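Local structure of ectonucleoside triphosphate diphosphohydrolase 4 (Homo sapiens, 6WG5) at residues Ser379-Phe384 and Val461-Leu466; Tyr401-Phe406 and Trp448-Phe453. The protein belongs to the GDA1/CD39 family of nucleoside phosphatases, whose fold is related to that of the actin-like ATPases. All blocks are in the same frame, centred on the assembly; numbering follows the deposited sequence.

Interaction 1: residues Ser379-Phe384 and Val461-Leu466; sequences SEFYGF and VNYKSL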
# COMPACT_ATOMS: atom_id res chain seq x y z
N SER A 379 -9.57 -16.83 1.86
CA SER A 379 -8.82 -15.58 1.87
C SER A 379 -9.41 -14.64 0.83
O SER A 379 -10.24 -15.04 0.00
CB SER A 379 -7.33 -15.82 1.60
OG SER A 379 -7.12 -16.25 0.27
N GLU A 380 -8.98 -13.38 0.89
CA GLU A 380 -9.36 -12.38 -0.10
C GLU A 380 -8.28 -11.31 -0.13
O GLU A 380 -7.65 -11.02 0.89
CB GLU A 380 -10.73 -11.76 0.21
CG GLU A 380 -10.80 -11.04 1.54
CD GLU A 380 -12.20 -10.53 1.85
OE1 GLU A 380 -12.75 -9.76 1.03
OE2 GLU A 380 -12.75 -10.91 2.91
N PHE A 381 -8.08 -10.72 -1.31
CA PHE A 381 -7.06 -9.70 -1.51
C PHE A 381 -7.63 -8.58 -2.37
O PHE A 381 -8.49 -8.80 -3.22
CB PHE A 381 -5.81 -10.27 -2.20
CG PHE A 381 -4.89 -11.00 -1.27
CD1 PHE A 381 -3.73 -10.40 -0.81
CD2 PHE A 381 -5.17 -12.29 -0.86
CE1 PHE A 381 -2.87 -11.07 0.04
CE2 PHE A 381 -4.31 -12.97 -0.01
CZ PHE A 381 -3.16 -12.36 0.44
N TYR A 382 -7.12 -7.37 -2.13
CA TYR A 382 -7.33 -6.24 -3.02
C TYR A 382 -6.04 -5.97 -3.79
O TYR A 382 -4.94 -6.06 -3.23
CB TYR A 382 -7.73 -4.98 -2.24
CG TYR A 382 -9.20 -4.91 -1.90
CD1 TYR A 382 -10.04 -4.00 -2.55
CD2 TYR A 382 -9.76 -5.74 -0.95
CE1 TYR A 382 -11.38 -3.93 -2.24
CE2 TYR A 382 -11.10 -5.67 -0.63
CZ TYR A 382 -11.91 -4.77 -1.28
OH TYR A 382 -13.25 -4.70 -0.97
N GLY A 383 -6.18 -5.65 -5.07
CA GLY A 383 -5.05 -5.33 -5.93
C GLY A 383 -5.10 -3.86 -6.33
O GLY A 383 -6.10 -3.39 -6.86
N PHE A 384 -4.00 -3.16 -6.06
CA PHE A 384 -3.91 -1.73 -6.30
C PHE A 384 -2.85 -1.43 -7.35
O PHE A 384 -2.06 -2.29 -7.74
CB PHE A 384 -3.60 -0.97 -5.00
CG PHE A 384 -4.69 -1.07 -3.97
CD1 PHE A 384 -5.84 -0.31 -4.08
CD2 PHE A 384 -4.56 -1.93 -2.89
CE1 PHE A 384 -6.84 -0.40 -3.13
CE2 PHE A 384 -5.56 -2.02 -1.94
CZ PHE A 384 -6.70 -1.25 -2.06
N VAL A 461 -4.36 -20.36 -10.22
CA VAL A 461 -4.91 -19.79 -11.45
C VAL A 461 -6.41 -19.58 -11.30
O VAL A 461 -6.97 -18.60 -11.81
CB VAL A 461 -4.58 -20.69 -12.65
CG1 VAL A 461 -5.32 -20.22 -13.90
CG2 VAL A 461 -3.08 -20.71 -12.89
N ASN A 462 -7.08 -20.49 -10.60
CA ASN A 462 -8.52 -20.40 -10.38
C ASN A 462 -8.89 -19.49 -9.21
O ASN A 462 -10.05 -19.48 -8.81
CB ASN A 462 -9.09 -21.80 -10.13
CG ASN A 462 -8.49 -22.47 -8.92
OD1 ASN A 462 -7.27 -22.53 -8.77
ND2 ASN A 462 -9.34 -22.96 -8.03
N TYR A 463 -7.94 -18.72 -8.67
CA TYR A 463 -8.24 -17.87 -7.53
C TYR A 463 -9.37 -16.90 -7.87
O TYR A 463 -9.33 -16.21 -8.88
CB TYR A 463 -6.99 -17.09 -7.11
CG TYR A 463 -7.10 -16.45 -5.74
CD1 TYR A 463 -7.16 -15.07 -5.60
CD2 TYR A 463 -7.15 -17.23 -4.59
CE1 TYR A 463 -7.26 -14.49 -4.35
CE2 TYR A 463 -7.26 -16.66 -3.34
CZ TYR A 463 -7.31 -15.28 -3.23
OH TYR A 463 -7.41 -14.70 -1.98
N LYS A 464 -10.39 -16.87 -7.01
CA LYS A 464 -11.60 -16.09 -7.27
C LYS A 464 -11.78 -14.92 -6.32
O LYS A 464 -12.79 -14.21 -6.43
CB LYS A 464 -12.83 -17.00 -7.18
CG LYS A 464 -12.88 -18.11 -8.22
CD LYS A 464 -13.08 -17.56 -9.64
CE LYS A 464 -12.50 -18.50 -10.70
NZ LYS A 464 -11.45 -17.81 -11.51
N SER A 465 -10.84 -14.67 -5.41
CA SER A 465 -11.03 -13.70 -4.34
C SER A 465 -10.11 -12.49 -4.45
O SER A 465 -9.86 -11.82 -3.44
CB SER A 465 -10.85 -14.39 -2.99
OG SER A 465 -11.67 -15.53 -2.90
N LEU A 466 -9.59 -12.20 -5.64
CA LEU A 466 -8.83 -10.98 -5.87
C LEU A 466 -9.74 -9.93 -6.49
O LEU A 466 -10.45 -10.21 -7.46
CB LEU A 466 -7.63 -11.23 -6.79
CG LEU A 466 -6.89 -9.96 -7.23
CD1 LEU A 466 -6.23 -9.28 -6.04
CD2 LEU A 466 -5.87 -10.25 -8.32
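Phe381 and Leu466 form a parallel beta bridge where the loop after helix 436-456 enters strand 466-468, an edge strand of a mixed sheet. Strand 381-385 lies between it and strand 221-225. Phe381 N donates to Ser465 O at 3.0 Å. The same oxygen receives a CA-H...O contact from Glu380 CA. In return, Phe381 O takes one from Leu466 CA at 3.4 Å. The CB atoms of Phe381 and Leu466 lie on one face of the sheet. In Leu466, chi2 of 66° places the CD1 branch 4.0 Å from Phe381 CB and 3.8 Å from the N of Gly383. Glu380 turns its carboxylate away from the loop and forms salt bridges with Arg189 and Arg218. Ahead of the bridge, the ring of Tyr463 reaches strand 381-385 with its hydroxyl first. Its side chain crosses that of Phe381 at about a right angle, and OH sits at the edge of the Phe381 ring, in its plane, 3.5 Å from CD2. Ser379 OG, which also hydrogen-bonds Phe376 O, lies in the plane of the tyrosine ring and hydrogen-bonds Tyr463 OH at 2.7 Å.

Interaction 2: residues Tyr401-Phe406 and Trp448-Phe453; sequences YNAAKF and WMFEVF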
# COMPACT_ATOMS: atom_id res chain seq x y z
N TYR A 401 -11.12 -10.20 -10.27
CA TYR A 401 -10.16 -10.78 -11.20
C TYR A 401 -10.58 -12.19 -11.59
O TYR A 401 -11.08 -12.96 -10.77
CB TYR A 401 -8.78 -10.81 -10.56
CG TYR A 401 -7.73 -11.54 -11.36
CD1 TYR A 401 -7.09 -10.93 -12.42
CD2 TYR A 401 -7.36 -12.84 -11.03
CE1 TYR A 401 -6.12 -11.59 -13.15
CE2 TYR A 401 -6.40 -13.51 -11.76
CZ TYR A 401 -5.78 -12.88 -12.82
OH TYR A 401 -4.82 -13.53 -13.54
N ASN A 402 -10.39 -12.51 -12.87
CA ASN A 402 -10.64 -13.86 -13.39
C ASN A 402 -9.54 -14.17 -14.39
O ASN A 402 -9.46 -13.53 -15.44
CB ASN A 402 -12.02 -13.96 -14.03
CG ASN A 402 -12.28 -15.34 -14.61
OD1 ASN A 402 -11.86 -15.65 -15.72
ND2 ASN A 402 -12.99 -16.17 -13.86
N ALA A 403 -8.69 -15.15 -14.07
CA ALA A 403 -7.51 -15.42 -14.89
C ALA A 403 -7.90 -15.70 -16.34
O ALA A 403 -7.33 -15.12 -17.26
CB ALA A 403 -6.73 -16.60 -14.30
N ALA A 404 -8.87 -16.59 -16.55
CA ALA A 404 -9.25 -16.96 -17.91
C ALA A 404 -9.66 -15.73 -18.71
O ALA A 404 -9.19 -15.51 -19.83
CB ALA A 404 -10.38 -17.99 -17.89
N LYS A 405 -10.56 -14.91 -18.15
CA LYS A 405 -11.02 -13.72 -18.86
C LYS A 405 -9.89 -12.72 -19.06
O LYS A 405 -9.86 -12.01 -20.07
CB LYS A 405 -12.16 -13.06 -18.09
CG LYS A 405 -13.43 -13.89 -18.02
CD LYS A 405 -14.46 -13.22 -17.13
CE LYS A 405 -15.78 -13.96 -17.14
NZ LYS A 405 -16.78 -13.26 -16.29
N PHE A 406 -8.95 -12.65 -18.12
CA PHE A 406 -7.86 -11.69 -18.23
C PHE A 406 -6.85 -12.12 -19.28
O PHE A 406 -6.47 -11.33 -20.15
CB PHE A 406 -7.18 -11.51 -16.87
CG PHE A 406 -5.89 -10.75 -16.93
CD1 PHE A 406 -5.90 -9.37 -16.98
CD2 PHE A 406 -4.68 -11.41 -16.93
CE1 PHE A 406 -4.71 -8.66 -17.04
CE2 PHE A 406 -3.49 -10.71 -16.98
CZ PHE A 406 -3.51 -9.34 -17.04
N TRP A 448 3.73 -9.36 -16.67
CA TRP A 448 4.44 -9.27 -15.40
C TRP A 448 3.47 -9.37 -14.23
O TRP A 448 3.70 -10.11 -13.26
CB TRP A 448 5.24 -7.97 -15.34
CG TRP A 448 6.00 -7.78 -14.08
CD1 TRP A 448 5.74 -6.87 -13.09
CD2 TRP A 448 7.17 -8.49 -13.66
NE1 TRP A 448 6.67 -6.98 -12.08
CE2 TRP A 448 7.56 -7.97 -12.41
CE3 TRP A 448 7.93 -9.53 -14.22
CZ2 TRP A 448 8.66 -8.45 -11.70
CZ3 TRP A 448 9.03 -10.00 -13.52
CH2 TRP A 448 9.38 -9.46 -12.28
N MET A 449 2.36 -8.63 -14.31
CA MET A 449 1.32 -8.73 -13.28
C MET A 449 0.86 -10.18 -13.11
O MET A 449 0.75 -10.68 -11.99
CB MET A 449 0.14 -7.84 -13.66
CG MET A 449 -0.81 -7.53 -12.51
SD MET A 449 -2.55 -7.56 -13.01
CE MET A 449 -2.88 -9.32 -12.92
N PHE A 450 0.60 -10.86 -14.23
CA PHE A 450 0.08 -12.22 -14.17
C PHE A 450 1.08 -13.17 -13.52
O PHE A 450 0.70 -14.03 -12.72
CB PHE A 450 -0.26 -12.69 -15.58
CG PHE A 450 -0.88 -14.06 -15.63
CD1 PHE A 450 -2.25 -14.22 -15.56
CD2 PHE A 450 -0.08 -15.19 -15.74
CE1 PHE A 450 -2.82 -15.48 -15.60
CE2 PHE A 450 -0.65 -16.45 -15.78
CZ PHE A 450 -2.02 -16.60 -15.72
N GLU A 451 2.37 -13.02 -13.84
CA GLU A 451 3.38 -13.95 -13.34
C GLU A 451 3.74 -13.67 -11.89
O GLU A 451 3.86 -14.61 -11.09
CB GLU A 451 4.63 -13.88 -14.22
CG GLU A 451 4.46 -14.53 -15.58
CD GLU A 451 4.25 -16.03 -15.48
OE1 GLU A 451 4.67 -16.62 -14.46
OE2 GLU A 451 3.65 -16.62 -16.41
N VAL A 452 3.93 -12.40 -11.53
CA VAL A 452 4.17 -12.05 -10.13
C VAL A 452 3.07 -12.63 -9.25
O VAL A 452 3.33 -13.17 -8.17
CB VAL A 452 4.26 -10.52 -9.98
CG1 VAL A 452 4.31 -10.11 -8.51
CG2 VAL A 452 5.48 -10.00 -10.71
N PHE A 453 1.82 -12.55 -9.72
CA PHE A 453 0.69 -12.99 -8.92
C PHE A 453 0.65 -14.51 -8.81
O PHE A 453 0.62 -15.06 -7.70
CB PHE A 453 -0.61 -12.45 -9.54
CG PHE A 453 -1.85 -12.75 -8.74
CD1 PHE A 453 -2.01 -12.24 -7.47
CD2 PHE A 453 -2.86 -13.52 -9.29
CE1 PHE A 453 -3.16 -12.50 -6.74
CE2 PHE A 453 -4.01 -13.78 -8.57
CZ PHE A 453 -4.16 -13.27 -7.29
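Tyr401, just before helix 403-414, and Phe406 in its first turn pack against Met449, Phe450 and Phe453 of helix 436-456. No hydrogen bond joins the two segments. The buried side is mostly aromatic. Tyr401 CG is anti to the backbone N (chi1 173°), and Met449 and Phe453 approach the ring from the same side. Met449 CE lies 4.0 Å from Tyr401 CE1. Phe453 CE2 is equally far from Tyr401 CE2. Phe453 turns its edge toward the Tyr401 face in an offset edge-to-face pair, with planes at 76° and centroids 5.6 Å apart. Tyr401 crosses Phe450 at about a right angle and brings OH to 3.3 Å from Phe450 CD1. That hydroxyl is hydrogen-bonded to His454, one turn further on. Phe406 and Phe450 run antiparallel alongside each other, with Phe450 CD1 at the Phe406 edge, 4.0 Å from Phe406 CD2. Met449, bent at chi2 and chi3, places CE over one face of Phe406. Its SD lies obliquely to that ring, 5.2 Å from the centroid, a Met-aromatic contact. Ala403 CB adds a looser touch, 4.3 Å from Phe450 CE1. The other side of the first turn faces solvent: Ala404 and Lys405 are exposed and take no part. There Asn402, the N-cap, accepts from Lys405 N through OD1 at 2.9 Å, in the carbonyl plane. The arrangement is an N-capped first helical turn packed on a neighbouring helix through an aromatic cluster.

The centres of interactions 1 and 2 are 10 Å apart, and the contacts touch directly. Both segments of interaction 2 fall between the two segments of interaction 1 in sequence. Leu466 O and Tyr401 N, 2.9 Å apart, probably form a hydrogen bond that ties the edge strand to the residues leading into helix 403-414. Leu466 also packs its CD2 3.6 Å from Phe453 CZ. Val461 O lies 3.2 Å from Ala403 CB. Phe459, in the loop after helix 436-456, is shared by both: it meets Phe381 and Tyr463 edge-to-face and stacks with Phe453. Leu223 of strand 221-225 likewise touches Phe381 and Phe453. Together the contacts join the helices to the edge of the sheet.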